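Local coordinates for protein glycosaminoglycan xylosylkinase (Hydra vulgaris, PDB 5XOM) that probably phosphorylates xylose in the glycosaminoglycan linkage region of proteoglycans, as a Fam20-family kinase of the secretory pathway, at residues D142-P151 / S290-A298. Sequence-based numbering, arbitrary orientation.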
# COMPACT_ATOMS: atom_id res chain seq x y z
N ASP A 142 -14.40 -3.68 -9.21
CA ASP A 142 -14.56 -3.90 -7.77
C ASP A 142 -13.57 -3.05 -6.97
O ASP A 142 -13.93 -2.48 -5.94
CB ASP A 142 -14.38 -5.38 -7.47
CG ASP A 142 -14.18 -5.67 -5.99
OD1 ASP A 142 -13.02 -5.65 -5.52
OD2 ASP A 142 -15.18 -5.94 -5.30
N ARG A 143 -12.34 -2.91 -7.48
CA ARG A 143 -11.37 -2.02 -6.84
C ARG A 143 -11.72 -0.56 -7.10
O ARG A 143 -11.63 0.27 -6.19
CB ARG A 143 -9.97 -2.34 -7.34
CG ARG A 143 -9.59 -3.79 -7.15
CD ARG A 143 -8.13 -4.04 -7.46
NE ARG A 143 -7.27 -3.40 -6.46
CZ ARG A 143 -6.41 -2.43 -6.74
NH1 ARG A 143 -6.28 -1.99 -7.98
NH2 ARG A 143 -5.66 -1.91 -5.78
N LEU A 144 -12.11 -0.23 -8.33
CA LEU A 144 -12.43 1.16 -8.68
C LEU A 144 -13.57 1.70 -7.82
O LEU A 144 -13.53 2.86 -7.39
CB LEU A 144 -12.78 1.26 -10.17
CG LEU A 144 -13.25 2.62 -10.69
CD1 LEU A 144 -12.17 3.66 -10.46
CD2 LEU A 144 -13.63 2.53 -12.17
N LEU A 145 -14.59 0.89 -7.56
CA LEU A 145 -15.70 1.34 -6.73
C LEU A 145 -15.42 1.24 -5.24
O LEU A 145 -16.29 1.62 -4.44
CB LEU A 145 -16.97 0.56 -7.06
CG LEU A 145 -17.54 0.64 -8.47
CD1 LEU A 145 -18.63 -0.40 -8.66
CD2 LEU A 145 -18.05 2.05 -8.76
N GLY A 146 -14.25 0.74 -4.84
CA GLY A 146 -13.91 0.67 -3.43
C GLY A 146 -14.53 -0.47 -2.67
O GLY A 146 -14.54 -0.44 -1.43
N PHE A 147 -15.07 -1.48 -3.35
CA PHE A 147 -15.62 -2.64 -2.65
C PHE A 147 -14.50 -3.55 -2.14
O PHE A 147 -14.55 -4.02 -1.00
CB PHE A 147 -16.57 -3.42 -3.57
CG PHE A 147 -17.88 -2.73 -3.81
CD1 PHE A 147 -18.61 -2.19 -2.76
CD2 PHE A 147 -18.39 -2.61 -5.09
CE1 PHE A 147 -19.82 -1.56 -2.98
CE2 PHE A 147 -19.60 -1.98 -5.32
CZ PHE A 147 -20.32 -1.45 -4.26
N TYR A 148 -13.50 -3.82 -2.98
CA TYR A 148 -12.34 -4.65 -2.63
C TYR A 148 -12.75 -6.05 -2.16
O TYR A 148 -12.16 -6.61 -1.24
CB TYR A 148 -11.45 -3.94 -1.59
CG TYR A 148 -10.86 -2.63 -2.09
CD1 TYR A 148 -9.87 -2.63 -3.07
CD2 TYR A 148 -11.31 -1.41 -1.61
CE1 TYR A 148 -9.33 -1.44 -3.54
CE2 TYR A 148 -10.77 -0.21 -2.08
CZ TYR A 148 -9.79 -0.24 -3.05
OH TYR A 148 -9.27 0.94 -3.52
N ARG A 149 -13.75 -6.63 -2.82
CA ARG A 149 -14.30 -7.94 -2.46
C ARG A 149 -14.11 -9.00 -3.53
O ARG A 149 -14.74 -10.06 -3.43
CB ARG A 149 -15.79 -7.82 -2.16
CG ARG A 149 -16.02 -6.82 -1.12
CD ARG A 149 -17.45 -6.46 -0.90
NE ARG A 149 -17.39 -5.19 -0.21
CZ ARG A 149 -18.43 -4.51 0.24
NH1 ARG A 149 -19.68 -4.96 0.11
NH2 ARG A 149 -18.20 -3.36 0.85
N ALA A 150 -13.34 -8.71 -4.57
CA ALA A 150 -13.14 -9.63 -5.67
C ALA A 150 -11.70 -10.15 -5.68
O ALA A 150 -10.77 -9.35 -5.53
CB ALA A 150 -13.44 -8.95 -7.00
N PRO A 151 -11.50 -11.46 -5.84
CA PRO A 151 -10.15 -12.01 -5.94
C PRO A 151 -9.44 -11.48 -7.24
O PRO A 151 -10.13 -11.24 -8.23
CB PRO A 151 -10.35 -13.52 -6.00
CG PRO A 151 -11.79 -13.77 -5.88
CD PRO A 151 -12.55 -12.49 -5.95
N SER A 290 -18.12 -10.81 8.96
CA SER A 290 -18.31 -11.57 7.73
C SER A 290 -18.49 -10.60 6.56
O SER A 290 -18.77 -9.41 6.76
CB SER A 290 -19.51 -12.52 7.82
OG SER A 290 -20.74 -11.81 7.74
N MET A 291 -18.33 -11.11 5.35
CA MET A 291 -18.50 -10.29 4.15
C MET A 291 -18.86 -11.15 2.96
O MET A 291 -18.22 -12.17 2.72
CB MET A 291 -17.24 -9.47 3.83
CG MET A 291 -17.39 -8.57 2.60
SD MET A 291 -16.16 -7.28 2.39
CE MET A 291 -14.79 -8.24 1.82
N VAL A 292 -19.88 -10.72 2.21
CA VAL A 292 -20.20 -11.35 0.94
C VAL A 292 -19.17 -10.93 -0.10
O VAL A 292 -18.88 -9.74 -0.26
CB VAL A 292 -21.62 -10.96 0.49
CG1 VAL A 292 -21.98 -11.64 -0.85
CG2 VAL A 292 -22.63 -11.28 1.57
N ILE A 293 -18.58 -11.91 -0.79
CA ILE A 293 -17.48 -11.63 -1.71
C ILE A 293 -17.99 -11.72 -3.14
O ILE A 293 -18.96 -12.42 -3.44
CB ILE A 293 -16.27 -12.57 -1.49
CG1 ILE A 293 -16.67 -14.04 -1.62
CG2 ILE A 293 -15.61 -12.30 -0.14
CD1 ILE A 293 -15.49 -14.98 -1.56
N HIS A 294 -17.31 -10.99 -4.02
CA HIS A 294 -17.65 -10.95 -5.45
C HIS A 294 -16.84 -12.03 -6.15
O HIS A 294 -15.84 -11.78 -6.84
CB HIS A 294 -17.39 -9.58 -6.02
CG HIS A 294 -18.26 -8.50 -5.38
ND1 HIS A 294 -17.91 -7.15 -5.41
CD2 HIS A 294 -19.44 -8.60 -4.72
CE1 HIS A 294 -18.85 -6.47 -4.78
NE2 HIS A 294 -19.78 -7.33 -4.36
N LEU A 295 -17.29 -13.27 -5.98
CA LEU A 295 -16.62 -14.44 -6.54
C LEU A 295 -17.50 -15.01 -7.66
O LEU A 295 -18.73 -15.07 -7.53
CB LEU A 295 -16.35 -15.46 -5.43
CG LEU A 295 -15.75 -16.80 -5.81
CD1 LEU A 295 -14.39 -16.54 -6.42
CD2 LEU A 295 -15.60 -17.63 -4.54
N ASP A 296 -16.85 -15.38 -8.77
CA ASP A 296 -17.51 -15.81 -10.00
C ASP A 296 -18.42 -14.71 -10.54
O ASP A 296 -19.64 -14.74 -10.35
CB ASP A 296 -18.31 -17.10 -9.78
CG ASP A 296 -18.89 -17.67 -11.08
OD1 ASP A 296 -19.38 -18.82 -11.05
OD2 ASP A 296 -18.85 -16.99 -12.13
N ASN A 297 -17.83 -13.75 -11.25
CA ASN A 297 -18.56 -12.63 -11.82
C ASN A 297 -18.66 -12.72 -13.34
O ASN A 297 -18.90 -11.70 -14.00
CB ASN A 297 -17.92 -11.31 -11.40
CG ASN A 297 -17.65 -11.23 -9.91
OD1 ASN A 297 -18.54 -11.50 -9.10
ND2 ASN A 297 -16.42 -10.86 -9.54
N ALA A 298 -18.46 -13.92 -13.90
CA ALA A 298 -18.24 -14.06 -15.34
C ALA A 298 -19.51 -14.03 -16.17
O ALA A 298 -19.42 -13.85 -17.39
CB ALA A 298 -17.50 -15.37 -15.63
O HOH W 1 -20.76 -7.64 -0.37
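H294 is locked between D142, F147 and R149 in a buried contact of polar and aromatic groups, where the loop leaving helix 132-144 meets the chain running on from strand 289-292, deep in the kinase-like fold. D142 lies in the last turn of the helix, which ends in a Schellman motif with G146 at positive phi. Its CG stands anti to the backbone N (chi1 166°), which sends the carboxylate toward the following loop. There OD2 takes two donors: R149 N at 2.9 Å on its syn lone pair, and H294 ND1 at 3.0 Å on the anti side. The imidazole and carboxylate planes are nearly perpendicular, and the second bond is bent, 141° at the hydrogen. A leucine in place of D142 would probably leave R149 N and H294 ND1 without their acceptor and the imidazole freer to turn.

The histidine ring is also fixed by packing. Its edge points at the face of F147 in an offset T-shaped pair, centroids 5.6 Å apart, while R149 CB sits over one face in a CH-pi contact, 4.1 Å from the ring centroid and displaced toward the rim. The backbones join where H294 N donates to R149 O (2.8 Å). Beyond CB, the extended R149 chain crosses M291, whose SD and CE both lie 3.5 Å from R149 CG; a long, flexible thioether suits this aliphatic stem. The guanidinium continues to F147 O through NE, to a water bridging NH1 and V292 O, and to a salt bridge with D265 of helix 259-273. P151 CG meets L295 CD1 at 3.8 Å, an apolar contact.

Since H294 NE2 bonds T266 on that same helix, both ring nitrogens have partners; the imidazole thus ties the end of helix 132-144, through D142, to helix 259-273, through T266, and the nearby carboxylate probably polarises it.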